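PDB 5M6Q: uncharacterized protein from Kutzneria albida DSM 43870, which is a microbial transglutaminase that probably catalyses acyl transfer from protein glutamine side chains to amines, cross-linking proteins. Local coordinates for residues A[127-132]-A[162-167]. Sequence-based numbering, arbitrary orientation.
Sequences FSKRFY and YRYRAR. With MES (2-(N-morpholino)-ethanesulfonic acid), chain D.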
loop_
_atom_site.group_PDB
_atom_site.type_symbol
_atom_site.label_atom_id
_atom_site.label_comp_id
_atom_site.label_asym_id
_atom_site.label_seq_id
_atom_site.Cartn_x
_atom_site.Cartn_y
_atom_site.Cartn_z
ATOM N N PHE A 127 -0.040 2.051 -1.925
ATOM C CA PHE A 127 0.875 0.943 -2.077
ATOM C C PHE A 127 0.192 -0.063 -2.971
ATOM O O PHE A 127 -1.018 -0.016 -3.143
ATOM C CB PHE A 127 1.265 0.345 -0.722
ATOM C CG PHE A 127 0.110 -0.179 0.063
ATOM C CD1 PHE A 127 -0.325 -1.484 -0.104
ATOM C CD2 PHE A 127 -0.533 0.624 0.994
ATOM C CE1 PHE A 127 -1.399 -1.980 0.632
ATOM C CE2 PHE A 127 -1.610 0.139 1.724
ATOM C CZ PHE A 127 -2.032 -1.168 1.548
ATOM N N SER A 128 0.971 -0.970 -3.545
ATOM C CA SER A 128 0.444 -1.985 -4.426
ATOM C C SER A 128 0.713 -3.344 -3.844
ATOM O O SER A 128 1.840 -3.654 -3.444
ATOM C CB SER A 128 1.073 -1.897 -5.812
ATOM O OG SER A 128 0.528 -2.913 -6.631
ATOM N N LYS A 129 -0.319 -4.167 -3.824
ATOM C CA LYS A 129 -0.201 -5.488 -3.265
ATOM C C LYS A 129 -0.420 -6.536 -4.341
ATOM O O LYS A 129 -1.375 -6.467 -5.113
ATOM C CB LYS A 129 -1.206 -5.677 -2.120
ATOM C CG LYS A 129 -1.230 -7.070 -1.536
ATOM C CD LYS A 129 -2.479 -7.235 -0.638
ATOM C CE LYS A 129 -2.621 -8.648 -0.132
ATOM N NZ LYS A 129 -1.426 -9.100 0.666
ATOM N N ARG A 130 0.476 -7.508 -4.377
ATOM C CA ARG A 130 0.350 -8.642 -5.265
ATOM C C ARG A 130 0.065 -9.879 -4.423
ATOM O O ARG A 130 0.653 -10.073 -3.350
ATOM C CB ARG A 130 1.622 -8.832 -6.099
ATOM C CG ARG A 130 2.062 -7.580 -6.869
ATOM C CD ARG A 130 3.197 -7.881 -7.851
ATOM N NE ARG A 130 2.838 -8.912 -8.831
ATOM C CZ ARG A 130 3.659 -9.382 -9.771
ATOM N NH1 ARG A 130 4.894 -8.902 -9.887
ATOM N NH2 ARG A 130 3.245 -10.328 -10.603
ATOM N N PHE A 131 -0.840 -10.711 -4.903
ATOM C CA PHE A 131 -1.285 -11.856 -4.126
ATOM C C PHE A 131 -1.860 -12.947 -5.024
ATOM O O PHE A 131 -1.907 -12.811 -6.249
ATOM C CB PHE A 131 -2.313 -11.410 -3.071
ATOM C CG PHE A 131 -3.574 -10.797 -3.649
ATOM C CD1 PHE A 131 -3.589 -9.477 -4.091
ATOM C CD2 PHE A 131 -4.753 -11.535 -3.713
ATOM C CE1 PHE A 131 -4.747 -8.904 -4.593
ATOM C CE2 PHE A 131 -5.932 -10.965 -4.223
ATOM C CZ PHE A 131 -5.926 -9.650 -4.665
ATOM N N TYR A 132 -2.272 -14.042 -4.400
ATOM C CA TYR A 132 -2.807 -15.200 -5.098
ATOM C C TYR A 132 -4.323 -15.238 -4.907
ATOM O O TYR A 132 -4.825 -15.019 -3.808
ATOM C CB TYR A 132 -2.141 -16.474 -4.566
ATOM C CG TYR A 132 -2.533 -17.773 -5.236
ATOM C CD1 TYR A 132 -2.471 -17.930 -6.607
ATOM C CD2 TYR A 132 -2.935 -18.855 -4.473
ATOM C CE1 TYR A 132 -2.811 -19.142 -7.204
ATOM C CE2 TYR A 132 -3.265 -20.061 -5.049
ATOM C CZ TYR A 132 -3.202 -20.205 -6.404
ATOM O OH TYR A 132 -3.554 -21.419 -6.946
ATOM N N TYR A 162 -10.067 -11.995 1.548
ATOM C CA TYR A 162 -8.640 -12.270 1.489
ATOM C C TYR A 162 -8.093 -12.807 2.817
ATOM O O TYR A 162 -8.356 -12.245 3.873
ATOM C CB TYR A 162 -7.882 -11.011 1.061
ATOM C CG TYR A 162 -6.416 -11.266 0.930
ATOM C CD1 TYR A 162 -5.919 -12.047 -0.114
ATOM C CD2 TYR A 162 -5.525 -10.763 1.862
ATOM C CE1 TYR A 162 -4.573 -12.315 -0.226
ATOM C CE2 TYR A 162 -4.185 -11.009 1.754
ATOM C CZ TYR A 162 -3.711 -11.783 0.702
ATOM O OH TYR A 162 -2.371 -12.029 0.596
ATOM N N ARG A 163 -7.329 -13.895 2.755
ATOM C CA ARG A 163 -6.846 -14.588 3.964
ATOM C C ARG A 163 -5.323 -14.733 4.040
ATOM O O ARG A 163 -4.823 -15.538 4.823
ATOM C CB ARG A 163 -7.449 -15.994 4.047
ATOM C CG ARG A 163 -8.930 -16.086 3.788
ATOM C CD ARG A 163 -9.391 -17.547 3.789
ATOM N NE ARG A 163 -8.815 -18.309 4.899
ATOM C CZ ARG A 163 -8.074 -19.409 4.766
ATOM N NH1 ARG A 163 -7.820 -19.909 3.556
ATOM N NH2 ARG A 163 -7.593 -20.016 5.849
ATOM N N TYR A 164 -4.593 -13.997 3.207
ATOM C CA TYR A 164 -3.129 -14.085 3.161
ATOM C C TYR A 164 -2.598 -15.484 2.832
ATOM O O TYR A 164 -1.482 -15.834 3.226
ATOM C CB TYR A 164 -2.518 -13.621 4.484
ATOM C CG TYR A 164 -2.834 -12.185 4.817
ATOM C CD1 TYR A 164 -2.022 -11.151 4.371
ATOM C CD2 TYR A 164 -3.949 -11.865 5.574
ATOM C CE1 TYR A 164 -2.316 -9.839 4.665
ATOM C CE2 TYR A 164 -4.252 -10.561 5.881
ATOM C CZ TYR A 164 -3.442 -9.550 5.429
ATOM O OH TYR A 164 -3.765 -8.249 5.745
ATOM N N ARG A 165 -3.379 -16.264 2.096
ATOM C CA ARG A 165 -2.949 -17.589 1.675
ATOM C C ARG A 165 -2.022 -17.533 0.466
ATOM O O ARG A 165 -2.348 -16.893 -0.528
ATOM C CB ARG A 165 -4.151 -18.470 1.328
ATOM C CG ARG A 165 -3.729 -19.901 0.968
ATOM C CD ARG A 165 -4.892 -20.811 0.536
ATOM N NE ARG A 165 -4.386 -22.140 0.209
ATOM C CZ ARG A 165 -4.492 -22.713 -0.982
ATOM N NH1 ARG A 165 -5.122 -22.085 -1.961
ATOM N NH2 ARG A 165 -3.980 -23.923 -1.191
ATOM N N ALA A 166 -0.891 -18.236 0.539
ATOM C CA ALA A 166 0.039 -18.335 -0.586
ATOM C C ALA A 166 -0.390 -19.399 -1.580
ATOM O O ALA A 166 -0.992 -20.404 -1.208
ATOM C CB ALA A 166 1.443 -18.646 -0.097
ATOM N N ARG A 167 -0.057 -19.191 -2.846
ATOM C CA ARG A 167 0.007 -20.309 -3.769
ATOM C C ARG A 167 1.001 -21.337 -3.204
ATOM O O ARG A 167 2.138 -20.990 -2.893
ATOM C CB ARG A 167 0.426 -19.848 -5.159
ATOM C CG ARG A 167 0.461 -20.997 -6.152
ATOM C CD ARG A 167 0.803 -20.570 -7.536
ATOM N NE ARG A 167 0.728 -21.724 -8.421
ATOM C CZ ARG A 167 1.370 -21.842 -9.575
ATOM N NH1 ARG A 167 2.153 -20.863 -10.011
ATOM N NH2 ARG A 167 1.216 -22.947 -10.293
HETATM O O1 MES D . -6.267 -28.911 -7.399
HETATM C C2 MES D . -5.752 -28.849 -6.065
HETATM C C3 MES D . -6.544 -27.871 -5.200
HETATM N N4 MES D . -6.668 -26.630 -5.960
HETATM C C5 MES D . -7.151 -26.649 -7.335
HETATM C C6 MES D . -6.273 -27.650 -8.075
HETATM C C7 MES D . -6.727 -25.371 -5.237
HETATM C C8 MES D . -5.623 -24.581 -5.929
HETATM S S MES D . -4.299 -24.408 -4.926
HETATM O O1S MES D . -3.063 -24.601 -5.731
HETATM O O2S MES D . -4.307 -23.034 -4.369
HETATM O O3S MES D . -4.346 -25.379 -3.805
HETATM O O HOH W 1 -1.756 -14.227 -1.447
#
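One face of the Tyr132 ring carries Arg167 CB, which sits over its centre as a CH-pi contact, 3.5 Å from the centroid. Tyr132 CG is anti to the backbone N (chi1 -177°), and CD2 of its ring also approaches Arg167 N at 3.3 Å. At the ring's edge, in its plane, lies O2S of a MES molecule probably left from crystallisation; Arg165 NH1 donates to that oxygen at 2.7 Å, and Arg165 NH2 bonds MES O3S almost straight (174°). The Tyr162 ring crosses that of Phe131 obliquely, with the planes at 73°; Tyr162 CE1 lies 3.6 Å from Phe131 CD2. Tyr164 N stands above one Tyr162 face, toward the rim. Tip to tip, Lys129 NZ donates to Tyr162 OH at 3.1 Å; the same ammonium also bonds Tyr175 OH. A water at the Tyr162 edge accepts from Tyr162 OH and Tyr132 N and donates to Arg165 O (2.9 Å), bridging the two backbones. An alanine in place of Tyr132 would probably leave Arg167 CB and CG without the ring they pack on and open a gap beside the Ala166-Arg167 peptide. Between the two segments no backbone hydrogen bond forms; side chains and a water tie this part of the loop before strand 174-179 to the end of strand 122-131, an interior strand of the antiparallel sheet of this microbial transglutaminase fold.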